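Local coordinates for Exo-beta-1,4-mannosidase (Rhizomucor miehei, PDB 4LYP), which probably releases terminal beta-D-mannose units from the non-reducing ends of beta-mannosides and manno-oligosaccharides, as an extracellular family 5 glycoside hydrolase, at residues 135-138 / 139-143; 240-244 / 245-249; 316-319 / 320-324. One frame throughout, in Å; residues are numbered along the deposited sequence. Where two conformers were deposited one is given.

Contact 1. Residues 135-138 / 139-143; sequences LDTM and DRYNM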
ATOM      1  N   LEU A 135       8.896  -2.965  11.806  1.00  7.50           N
ATOM      2  CA  LEU A 135      10.113  -2.635  11.112  1.00  8.45           C
ATOM      3  C   LEU A 135      11.285  -3.470  11.605  1.00  7.92           C
ATOM      4  O   LEU A 135      12.160  -3.821  10.816  1.00  8.81           O
ATOM      5  CB  LEU A 135      10.430  -1.143  11.237  1.00  8.62           C
ATOM      6  CG  LEU A 135       9.497  -0.243  10.410  1.00  8.28           C
ATOM      7  CD1 LEU A 135       9.655   1.237  10.756  1.00 11.17           C
ATOM      8  CD2 LEU A 135       9.751  -0.444   8.912  1.00 11.16           C
ATOM      9  N   ASP A 136      11.318  -3.822  12.909  1.00  8.34           N
ATOM     10  CA  ASP A 136      12.361  -4.651  13.410  1.00  8.68           C
ATOM     11  C   ASP A 136      12.262  -6.084  12.855  1.00  7.95           C
ATOM     12  O   ASP A 136      13.294  -6.692  12.512  1.00  8.53           O
ATOM     13  CB  ASP A 136      12.370  -4.687  14.952  1.00  9.78           C
ATOM     14  CG  ASP A 136      13.529  -5.504  15.441  1.00  8.87           C
ATOM     15  OD1 ASP A 136      14.663  -5.054  15.282  1.00 11.41           O
ATOM     16  OD2 ASP A 136      13.288  -6.621  15.959  1.00 11.52           O
ATOM     17  N   THR A 137      11.039  -6.602  12.723  1.00  8.26           N
ATOM     18  CA  THR A 137      10.843  -7.935  12.199  1.00  8.48           C
ATOM     19  C   THR A 137      11.190  -7.971  10.725  1.00  7.85           C
ATOM     20  O   THR A 137      11.824  -8.917  10.235  1.00  8.69           O
ATOM     21  CB  THR A 137       9.418  -8.427  12.466  1.00  8.58           C
ATOM     22  OG1 THR A 137       9.104  -8.242  13.868  1.00 10.47           O
ATOM     23  CG2 THR A 137       9.213  -9.861  12.079  1.00 10.40           C
ATOM     24  N   MET A 138      10.794  -6.939   9.988  1.00  8.19           N
ATOM     25  CA  MET A 138      11.184  -6.810   8.554  1.00  8.08           C
ATOM     26  C   MET A 138      12.711  -6.832   8.449  1.00  8.24           C
ATOM     27  O   MET A 138      13.258  -7.494   7.568  1.00  8.77           O
ATOM     28  CB  MET A 138      10.613  -5.538   7.992  1.00  7.79           C
ATOM     29  CG  MET A 138       9.109  -5.683   7.769  1.00  7.85           C
ATOM     30  SD  MET A 138       8.357  -4.158   7.140  1.00  8.19           S
ATOM     31  CE  MET A 138       9.088  -4.165   5.512  1.00  9.20           C
ATOM     32  N   ASP A 139      13.398  -6.113   9.298  1.00  8.68           N
ATOM     33  CA  ASP A 139      14.869  -6.071   9.295  1.00 10.68           C
ATOM     34  C   ASP A 139      15.424  -7.516   9.429  1.00 10.05           C
ATOM     35  O   ASP A 139      16.264  -7.943   8.648  1.00 11.18           O
ATOM     36  CB  ASP A 139      15.343  -5.241  10.518  1.00 10.41           C
ATOM     37  CG  ASP A 139      16.836  -4.914  10.498  1.00 12.34           C
ATOM     38  OD1 ASP A 139      17.555  -5.320   9.569  1.00 16.15           O
ATOM     39  OD2 ASP A 139      17.250  -4.180  11.407  1.00 13.63           O
ATOM     40  N   ARG A 140      14.891  -8.303  10.341  1.00 10.03           N
ATOM     41  CA  ARG A 140      15.339  -9.674  10.582  0.50 11.19           C
ATOM     42  C   ARG A 140      15.173 -10.567   9.362  1.00 11.17           C
ATOM     43  O   ARG A 140      15.920 -11.496   9.172  1.00 13.50           O
ATOM     44  CB  ARG A 140      14.563 -10.153  11.844  0.50 14.42           C
ATOM     45  CG  ARG A 140      15.164  -9.544  13.177  0.50 23.08           C
ATOM     46  CD  ARG A 140      14.253  -9.656  14.405  0.50 18.93           C
ATOM     47  NE  ARG A 140      14.836  -9.472  15.749  0.50 29.29           N
ATOM     48  CZ  ARG A 140      15.373 -10.475  16.471  0.50 35.00           C
ATOM     49  NH1 ARG A 140      15.434 -11.663  15.890  0.50 41.08           N
ATOM     50  NH2 ARG A 140      15.864 -10.345  17.752  0.50 26.46           N
ATOM     51  N   TYR A 141      14.174 -10.253   8.535  1.00 11.14           N
ATOM     52  CA  TYR A 141      13.921 -11.034   7.338  1.00 11.67           C
ATOM     53  C   TYR A 141      14.428 -10.367   6.055  1.00 12.22           C
ATOM     54  O   TYR A 141      14.031 -10.749   4.931  1.00 17.02           O
ATOM     55  CB  TYR A 141      12.407 -11.403   7.199  1.00 14.38           C
ATOM     56  CG  TYR A 141      12.038 -12.427   8.260  1.00 13.15           C
ATOM     57  CD1 TYR A 141      12.373 -13.811   7.997  1.00 13.16           C
ATOM     58  CD2 TYR A 141      11.469 -12.075   9.482  1.00 15.86           C
ATOM     59  CE1 TYR A 141      12.037 -14.758   8.940  1.00 13.95           C
ATOM     60  CE2 TYR A 141      11.183 -13.003  10.421  1.00 17.05           C
ATOM     61  CZ  TYR A 141      11.450 -14.359  10.172  1.00 14.00           C
ATOM     62  OH  TYR A 141      11.087 -15.303  11.123  1.00 17.07           O
ATOM     63  N   ASN A 142      15.251  -9.321   6.179  1.00 11.26           N
ATOM     64  CA  ASN A 142      15.879  -8.633   5.078  1.00 13.03           C
ATOM     65  C   ASN A 142      14.863  -8.050   4.120  1.00 12.22           C
ATOM     66  O   ASN A 142      15.117  -8.023   2.934  1.00 17.20           O
ATOM     67  CB  ASN A 142      16.885  -9.581   4.372  1.00 18.25           C
ATOM     68  CG  ASN A 142      18.144  -9.831   5.286  1.00 24.23           C
ATOM     69  OD1 ASN A 142      18.638  -8.889   5.894  1.00 25.57           O
ATOM     70  ND2 ASN A 142      18.646 -11.046   5.318  1.00 35.22           N
ATOM     71  N   MET A 143      13.768  -7.547   4.625  1.00  8.52           N
ATOM     72  CA  MET A 143      12.780  -6.862   3.834  1.00  8.25           C
ATOM     73  C   MET A 143      12.974  -5.349   3.916  1.00  7.91           C
ATOM     74  O   MET A 143      13.437  -4.857   4.948  1.00  9.45           O
ATOM     75  CB  MET A 143      11.370  -7.228   4.289  1.00  8.39           C
ATOM     76  CG  MET A 143      11.037  -8.708   4.127  1.00  8.85           C
ATOM     77  SD  MET A 143       9.387  -9.001   4.798  1.00 10.58           S
ATOM     78  CE  MET A 143       9.222 -10.768   4.548  1.00 10.08           C
TER
HETATM   79  O   HOH W   1      16.906  -5.249  13.891  1.00 24.33           O
HETATM   80  O   HOH W   2      14.117  -8.053  18.217  1.00 25.54           O

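Contact 2. Residues 240-244 / 245-249; sequences QEAPA and SWFEE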
ATOM      1  N   GLN A 240      -6.363  11.893  -5.056  1.00  8.58           N
ATOM      2  CA  GLN A 240      -7.316  11.954  -6.158  1.00  8.60           C
ATOM      3  C   GLN A 240      -7.183  13.279  -6.913  1.00  8.14           C
ATOM      4  O   GLN A 240      -7.679  14.315  -6.489  1.00  9.46           O
ATOM      5  CB  GLN A 240      -8.742  11.743  -5.650  1.00  8.81           C
ATOM      6  CG  GLN A 240      -8.972  10.400  -4.939  1.00  9.14           C
ATOM      7  CD  GLN A 240      -8.798   9.241  -5.893  1.00  8.50           C
ATOM      8  OE1 GLN A 240      -9.579   9.083  -6.850  1.00 10.59           O
ATOM      9  NE2 GLN A 240      -7.748   8.437  -5.727  1.00  9.24           N
ATOM     10  N   GLU A 241      -6.489  13.234  -8.056  1.00  9.73           N
ATOM     11  CA  GLU A 241      -6.292  14.450  -8.902  1.00  9.97           C
ATOM     12  C   GLU A 241      -5.793  15.625  -8.057  1.00  9.59           C
ATOM     13  O   GLU A 241      -6.346  16.739  -8.188  1.00 11.41           O
ATOM     14  CB  GLU A 241      -7.592  14.739  -9.668  1.00 12.17           C
ATOM     15  CG  GLU A 241      -7.873  13.568 -10.611  1.00 13.04           C
ATOM     16  CD  GLU A 241      -8.550  14.028 -11.879  1.00 20.44           C
ATOM     17  OE1 GLU A 241      -7.920  14.629 -12.851  1.00 27.09           O
ATOM     18  OE2 GLU A 241      -9.727  13.887 -11.895  1.00 27.00           O
ATOM     19  N   ALA A 242      -4.808  15.432  -7.228  1.00  9.28           N
ATOM     20  CA  ALA A 242      -4.236  16.494  -6.416  1.00  9.50           C
ATOM     21  C   ALA A 242      -3.375  17.390  -7.327  1.00  9.17           C
ATOM     22  O   ALA A 242      -2.797  16.932  -8.327  1.00 10.18           O
ATOM     23  CB  ALA A 242      -3.400  15.882  -5.343  1.00  9.84           C
ATOM     24  N   PRO A 243      -3.216  18.683  -6.970  1.00  9.89           N
ATOM     25  CA  PRO A 243      -2.469  19.565  -7.863  1.00 10.32           C
ATOM     26  C   PRO A 243      -0.999  19.275  -7.832  1.00  8.97           C
ATOM     27  O   PRO A 243      -0.400  18.867  -6.785  1.00  9.94           O
ATOM     28  CB  PRO A 243      -2.775  20.942  -7.327  1.00 13.51           C
ATOM     29  CG  PRO A 243      -3.228  20.704  -5.946  1.00 13.96           C
ATOM     30  CD  PRO A 243      -3.822  19.360  -5.845  1.00 10.74           C
ATOM     31  N   ALA A 244      -0.337  19.523  -8.972  1.00 10.21           N
ATOM     32  CA  ALA A 244       1.108  19.357  -9.091  1.00 10.64           C
ATOM     33  C   ALA A 244       1.844  20.084  -7.959  1.00  9.63           C
ATOM     34  O   ALA A 244       2.846  19.613  -7.405  1.00 10.60           O
ATOM     35  CB  ALA A 244       1.629  19.846 -10.450  1.00 12.86           C
ATOM     36  N   SER A 245       1.379  21.299  -7.636  1.00 11.09           N
ATOM     37  CA  SER A 245       2.088  22.097  -6.610  1.00 12.46           C
ATOM     38  C   SER A 245       2.075  21.407  -5.249  1.00 11.01           C
ATOM     39  O   SER A 245       3.004  21.562  -4.466  1.00 11.49           O
ATOM     40  CB  SER A 245       1.404  23.471  -6.487  1.00 13.75           C
ATOM     41  OG  SER A 245      -0.013  23.330  -6.215  1.00 16.54           O
ATOM     42  N   TRP A 246       1.012  20.630  -4.953  1.00 10.04           N
ATOM     43  CA  TRP A 246       0.953  19.911  -3.668  1.00  9.87           C
ATOM     44  C   TRP A 246       1.959  18.756  -3.680  1.00  9.42           C
ATOM     45  O   TRP A 246       2.704  18.578  -2.713  1.00 10.49           O
ATOM     46  CB  TRP A 246      -0.455  19.452  -3.405  1.00  9.43           C
ATOM     47  CG  TRP A 246      -0.636  18.634  -2.179  1.00  9.12           C
ATOM     48  CD1 TRP A 246      -0.758  19.098  -0.911  1.00  9.82           C
ATOM     49  CD2 TRP A 246      -0.720  17.165  -2.105  1.00  8.69           C
ATOM     50  NE1 TRP A 246      -0.931  18.045  -0.020  1.00 10.25           N
ATOM     51  CE2 TRP A 246      -0.926  16.850  -0.711  1.00  9.88           C
ATOM     52  CE3 TRP A 246      -0.635  16.133  -3.045  1.00  8.28           C
ATOM     53  CZ2 TRP A 246      -1.065  15.550  -0.267  1.00  9.94           C
ATOM     54  CZ3 TRP A 246      -0.846  14.822  -2.586  1.00  9.22           C
ATOM     55  CH2 TRP A 246      -1.013  14.539  -1.204  1.00  9.40           C
ATOM     56  N   PHE A 247       2.026  17.998  -4.790  1.00  8.88           N
ATOM     57  CA  PHE A 247       3.035  16.981  -4.887  1.00  9.22           C
ATOM     58  C   PHE A 247       4.408  17.581  -4.749  1.00  9.46           C
ATOM     59  O   PHE A 247       5.281  16.976  -4.072  1.00 10.31           O
ATOM     60  CB  PHE A 247       2.948  16.236  -6.211  1.00 10.02           C
ATOM     61  CG  PHE A 247       1.789  15.290  -6.288  1.00  8.39           C
ATOM     62  CD1 PHE A 247       1.800  14.045  -5.600  1.00  9.07           C
ATOM     63  CD2 PHE A 247       0.627  15.610  -7.049  1.00  8.89           C
ATOM     64  CE1 PHE A 247       0.745  13.174  -5.685  1.00  8.68           C
ATOM     65  CE2 PHE A 247      -0.432  14.699  -7.115  1.00  9.44           C
ATOM     66  CZ  PHE A 247      -0.364  13.480  -6.439  1.00  9.59           C
ATOM     67  N   GLU A 248       4.686  18.712  -5.396  1.00  9.82           N
ATOM     68  CA  GLU A 248       6.027  19.316  -5.304  1.00 11.71           C
ATOM     69  C   GLU A 248       6.352  19.674  -3.863  1.00 11.76           C
ATOM     70  O   GLU A 248       7.416  19.391  -3.308  1.00 13.69           O
ATOM     71  CB  GLU A 248       6.068  20.584  -6.191  1.00 13.73           C
ATOM     72  CG  GLU A 248       7.401  21.314  -6.146  1.00 19.38           C
ATOM     73  CD  GLU A 248       8.411  20.449  -6.778  1.00 21.88           C
ATOM     74  OE1 GLU A 248       8.178  19.846  -7.855  1.00 24.19           O
ATOM     75  OE2 GLU A 248       9.480  20.417  -6.212  1.00 32.71           O
ATOM     76  N   GLU A 249       5.387  20.304  -3.186  1.00 11.71           N
ATOM     77  CA  GLU A 249       5.675  20.786  -1.849  1.00 14.84           C
ATOM     78  C   GLU A 249       5.845  19.642  -0.852  1.00 13.50           C
ATOM     79  O   GLU A 249       6.743  19.688  -0.014  1.00 13.01           O
ATOM     80  CB  GLU A 249       4.518  21.723  -1.457  1.00 19.22           C
ATOM     81  CG  GLU A 249       4.888  22.745  -0.412  1.00 32.40           C
ATOM     82  CD  GLU A 249       4.090  22.375   0.735  1.00 41.07           C
ATOM     83  OE1 GLU A 249       3.124  23.076   1.189  1.00 55.84           O
ATOM     84  OE2 GLU A 249       4.406  21.278   1.123  1.00 28.82           O
TER

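Contact 3. Residues 316-319 / 320-324; sequences HDFL and ESRSK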
ATOM      1  N   HIS A 316      -2.896  -6.551 -19.007  1.00  8.67           N
ATOM      2  CA  HIS A 316      -1.811  -6.507 -19.936  1.00  8.90           C
ATOM      3  C   HIS A 316      -1.572  -5.103 -20.500  1.00  8.64           C
ATOM      4  O   HIS A 316      -0.415  -4.627 -20.555  1.00  9.29           O
ATOM      5  CB  HIS A 316      -2.139  -7.468 -21.116  1.00 10.68           C
ATOM      6  CG  HIS A 316      -1.121  -7.446 -22.173  1.00 14.51           C
ATOM      7  ND1 HIS A 316      -1.141  -6.552 -23.202  1.00 21.29           N
ATOM      8  CD2 HIS A 316       0.008  -8.210 -22.311  1.00 22.70           C
ATOM      9  CE1 HIS A 316      -0.078  -6.790 -24.015  1.00 25.05           C
ATOM     10  NE2 HIS A 316       0.658  -7.771 -23.441  1.00 24.40           N
ATOM     11  N   ASP A 317      -2.665  -4.472 -20.953  1.00  9.11           N
ATOM     12  CA  ASP A 317      -2.517  -3.152 -21.566  1.00  9.56           C
ATOM     13  C   ASP A 317      -2.150  -2.104 -20.510  1.00  8.79           C
ATOM     14  O   ASP A 317      -1.468  -1.144 -20.860  1.00 10.09           O
ATOM     15  CB  ASP A 317      -3.831  -2.758 -22.307  1.00 11.33           C
ATOM     16  CG  ASP A 317      -4.146  -3.661 -23.515  1.00 14.76           C
ATOM     17  OD1 ASP A 317      -3.311  -4.475 -23.873  1.00 17.16           O
ATOM     18  OD2 ASP A 317      -5.275  -3.531 -23.981  1.00 21.27           O
ATOM     19  N   PHE A 318      -2.598  -2.255 -19.271  1.00  8.27           N
ATOM     20  CA  PHE A 318      -2.297  -1.336 -18.174  1.00  7.90           C
ATOM     21  C   PHE A 318      -0.792  -1.384 -17.876  1.00  7.71           C
ATOM     22  O   PHE A 318      -0.129  -0.373 -17.767  1.00  8.03           O
ATOM     23  CB  PHE A 318      -3.115  -1.786 -16.977  1.00  8.53           C
ATOM     24  CG  PHE A 318      -3.032  -0.842 -15.804  1.00  7.78           C
ATOM     25  CD1 PHE A 318      -3.880   0.246 -15.716  1.00  8.76           C
ATOM     26  CD2 PHE A 318      -2.152  -1.086 -14.769  1.00  9.62           C
ATOM     27  CE1 PHE A 318      -3.864   1.107 -14.609  1.00 10.12           C
ATOM     28  CE2 PHE A 318      -2.134  -0.230 -13.680  1.00 10.59           C
ATOM     29  CZ  PHE A 318      -2.964   0.861 -13.596  1.00 10.15           C
ATOM     30  N   LEU A 319      -0.213  -2.592 -17.795  1.00  8.33           N
ATOM     31  CA  LEU A 319       1.217  -2.695 -17.532  1.00  8.76           C
ATOM     32  C   LEU A 319       2.019  -2.079 -18.670  1.00  8.13           C
ATOM     33  O   LEU A 319       2.999  -1.353 -18.423  1.00  8.87           O
ATOM     34  CB  LEU A 319       1.615  -4.187 -17.336  1.00  9.18           C
ATOM     35  CG  LEU A 319       1.141  -4.763 -16.026  1.00  9.54           C
ATOM     36  CD1 LEU A 319       1.413  -6.295 -16.043  1.00 12.48           C
ATOM     37  CD2 LEU A 319       1.877  -4.187 -14.847  1.00 13.41           C
ATOM     38  N   GLU A 320       1.628  -2.370 -19.937  1.00  8.71           N
ATOM     39  CA  GLU A 320       2.341  -1.842 -21.097  0.70 11.14           C
ATOM     40  C   GLU A 320       2.335  -0.313 -21.084  1.00  9.33           C
ATOM     41  O   GLU A 320       3.344   0.372 -21.281  1.00 10.18           O
ATOM     42  CB  GLU A 320       1.590  -2.343 -22.354  0.70 14.81           C
ATOM     43  CG  GLU A 320       1.122  -1.307 -23.360  0.70 32.95           C
ATOM     44  CD  GLU A 320      -0.289  -1.573 -24.004  0.70 31.21           C
ATOM     45  OE1 GLU A 320      -0.455  -2.637 -24.798  0.70 27.68           O
ATOM     46  OE2 GLU A 320      -1.192  -0.641 -23.735  0.70 14.89           O
ATOM     47  N   SER A 321       1.131   0.259 -20.943  1.00  8.93           N
ATOM     48  CA  SER A 321       0.966   1.716 -21.071  1.00  9.58           C
ATOM     49  C   SER A 321       1.655   2.427 -19.918  1.00  8.67           C
ATOM     50  O   SER A 321       2.355   3.437 -20.095  1.00  9.38           O
ATOM     51  CB  SER A 321      -0.477   2.098 -21.243  1.00 10.22           C
ATOM     52  OG  SER A 321      -1.244   1.667 -20.109  1.00  9.59           O
ATOM     53  N   ARG A 322       1.513   1.914 -18.674  1.00  8.47           N
ATOM     54  CA  ARG A 322       2.095   2.590 -17.520  1.00  8.39           C
ATOM     55  C   ARG A 322       3.639   2.475 -17.557  1.00  8.75           C
ATOM     56  O   ARG A 322       4.351   3.415 -17.168  1.00  9.70           O
ATOM     57  CB  ARG A 322       1.513   2.077 -16.186  1.00  9.20           C
ATOM     58  CG  ARG A 322       0.207   2.796 -15.815  1.00  8.66           C
ATOM     59  CD  ARG A 322      -0.864   2.757 -16.897  1.00  9.74           C
ATOM     60  NE  ARG A 322      -2.105   3.350 -16.443  1.00  8.34           N
ATOM     61  CZ  ARG A 322      -3.181   3.499 -17.209  1.00 10.91           C
ATOM     62  NH1 ARG A 322      -3.114   3.068 -18.459  1.00 12.78           N
ATOM     63  NH2 ARG A 322      -4.283   4.057 -16.705  1.00 13.57           N
ATOM     64  N   SER A 323       4.175   1.344 -18.072  1.00  8.89           N
ATOM     65  CA  SER A 323       5.621   1.171 -18.250  1.00  9.31           C
ATOM     66  C   SER A 323       6.106   2.290 -19.189  1.00  9.81           C
ATOM     67  O   SER A 323       7.165   2.903 -18.942  1.00  9.85           O
ATOM     68  CB  SER A 323       5.919  -0.197 -18.801  1.00 10.73           C
ATOM     69  OG  SER A 323       7.329  -0.293 -19.095  1.00 14.37           O
ATOM     70  N   LYS A 324       5.327   2.595 -20.247  1.00 10.33           N
ATOM     71  CA  LYS A 324       5.770   3.612 -21.170  1.00 10.16           C
ATOM     72  C   LYS A 324       5.748   5.029 -20.516  1.00  9.95           C
ATOM     73  O   LYS A 324       6.646   5.851 -20.728  1.00 10.89           O
ATOM     74  CB  LYS A 324       4.875   3.559 -22.401  1.00 13.39           C
ATOM     75  CG  LYS A 324       5.210   2.376 -23.314  1.00 17.03           C
ATOM     76  CD  LYS A 324       6.475   2.611 -24.106  1.00 31.99           C
ATOM     77  CE  LYS A 324       6.574   1.808 -25.403  1.00 38.77           C
ATOM     78  NZ  LYS A 324       7.682   2.343 -26.265  1.00 39.95           N
TER

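Contact 1. Residues 135-138 / 139-143
A Schellman motif closes helix 125-140 here, at the point where the chain turns into strand 144-148 of the TIM barrel. Its defining bond runs from M143 N to M138 O, 3.0 Å long and nearly straight at 170° about the hydrogen. Inside it, N142 N is bonded to D139 O at 3.0 Å. N142 is the C-prime residue, and its positive phi lets the chain reverse over the helix end. Y141 N is shared between T137 O and, weakly, M138 O. The apolar side of the cap is the approach of M138 CE to M143 CB, 4.0 Å apart, with the two side chains crossing at about a right angle; both methionines reach L96 of strand 95-99. On the adjoining side of the same last turn, T137 and Y141 point the same way, side by side. The T137 methyl CG2 lies 4.1 Å from Y141 CE2, while T137 O sits at the ring edge near its plane, 3.3 Å from Y141 CD2. T137 OG1 bonds Y133 O, and helix 78-90 covers both side chains.

The outer side is polar. With CG anti to the backbone N (chi1 -177°), D136 brings OD2 to R140 NE at 3.3 Å, a salt bridge whose hydrogen bond is weak. The carboxylate and guanidinium planes stand 74° apart, so they do not form a flat two-pronged pair, and R140 has a second conformer. Stronger partners lie beyond the helix: N220 for D136 OD1 and K222 for D139 OD2. Between these two like-charged carboxylates a water donates a hydrogen to each, lying 2.6 Å from D136 OD1 and 2.7 Å from D139 OD2.

Contact 2. Residues 240-244 / 245-249
The methyl of A242 points at two aromatic side chains of the following helix, with CB 3.6 Å from W246 CE3 and 3.7 Å from F247 CE2. It meets the indole obliquely. CG of W246 is anti to the backbone N (chi1 176°), which swings the indole round until CE3 meets that methyl. The indole also turns its CE3 corner onto one face of the F247 ring, above its centre, with the two planes steeply inclined. P243 and W246 cross obliquely, P243 CG lying 4.0 Å from W246 CB. On the pyrrole side, NE1 is hydrogen-bonded to N202 OD1. At the edge of the F247 ring, near its plane, A242 O lies 3.5 Å from CE2.

P243 is the N-cap residue of helix 244-257, which follows strand 230-234 in the barrel. Its carbonyl oxygen opens the helix by accepting two amides. F247 N approaches in the carbonyl plane at 3.3 Å, whereas W246 N is closer, 2.9 Å from P243 O, but 56° out of that plane. A244 O then receives E248 N at 2.9 Å. Around this turn, Y192 of helix 181-193 packs on A242, P243 and W246, and A279 of helix 273-280 touches F247.

Contact 3. Residues 316-319 / 320-324
R322 lies over F318 one turn back along the helix, and this pair forms the tight side of the contact. R322 CD stands 4.1 Å from the centroid of the F318 ring and only 12° off its normal, a CH-pi contact over the face. Further along, the guanidinium spreads across the ring rim, with R322 NE 3.4 Å from F318 CE1 and the two planes 30° apart. The bend at chi2 (54°) turns the arginine chain back over the ring. Its polar atoms are held on two sides: NE bonds S269 O, and NH1 reaches S321 OG at 2.9 Å, with that oxygen in the guanidinium plane. S321 OG in turn donates to D317 O at 2.9 Å. D317 O also accepts S321 N at 3.0 Å, and the two donors come from opposite faces of its plane. The serine hydroxyl thus links the main chain of one turn to the arginine that covers the phenylalanine.

The other side of the helix is exposed and less fixed. H316 ND1 bonds D317 OD1 at 3.1 Å, with the acceptor in the imidazole plane. E320 runs alongside D317, placing OE1 3.5 Å from D317 OD1, a probably unfavourable approach of like charges, perhaps eased by the H316 bond and doubtful in detail because E320 has two conformers.

Inward, F318 touches C290 and C292 of strand 288-292, while L319 touches M335 of strand 333-338 and I375 of helix 362-380. One buried and one solvent-facing side mark helix 308-329 as amphipathic, as expected of the helix in a beta-alpha-beta crossover of a TIM barrel.

In the fold
The three contacts follow one another along the chain without touching. Each lies on a helix joining two parallel barrel strands: 95-99 and 144-148 for contact 1, 230-234 and 262-264 for contact 2, 288-292 and 333-338 for contact 3. The guanidine pocket of W153, E238, W293, N296 and E416 is probably the active site, at the C-terminal strand ends as in family 5 enzymes. Segment 240-244 leaves it, Q240 touching W153, and contact 2 starts its helix there; contact 1 lies at the other end, centres 32 Å apart. Contacts 2 and 3 approach to about 12 Å between nearest atoms. The S323 side chain is about 10 Å from a guanidine, probably that in the separate pocket including R382 and S385.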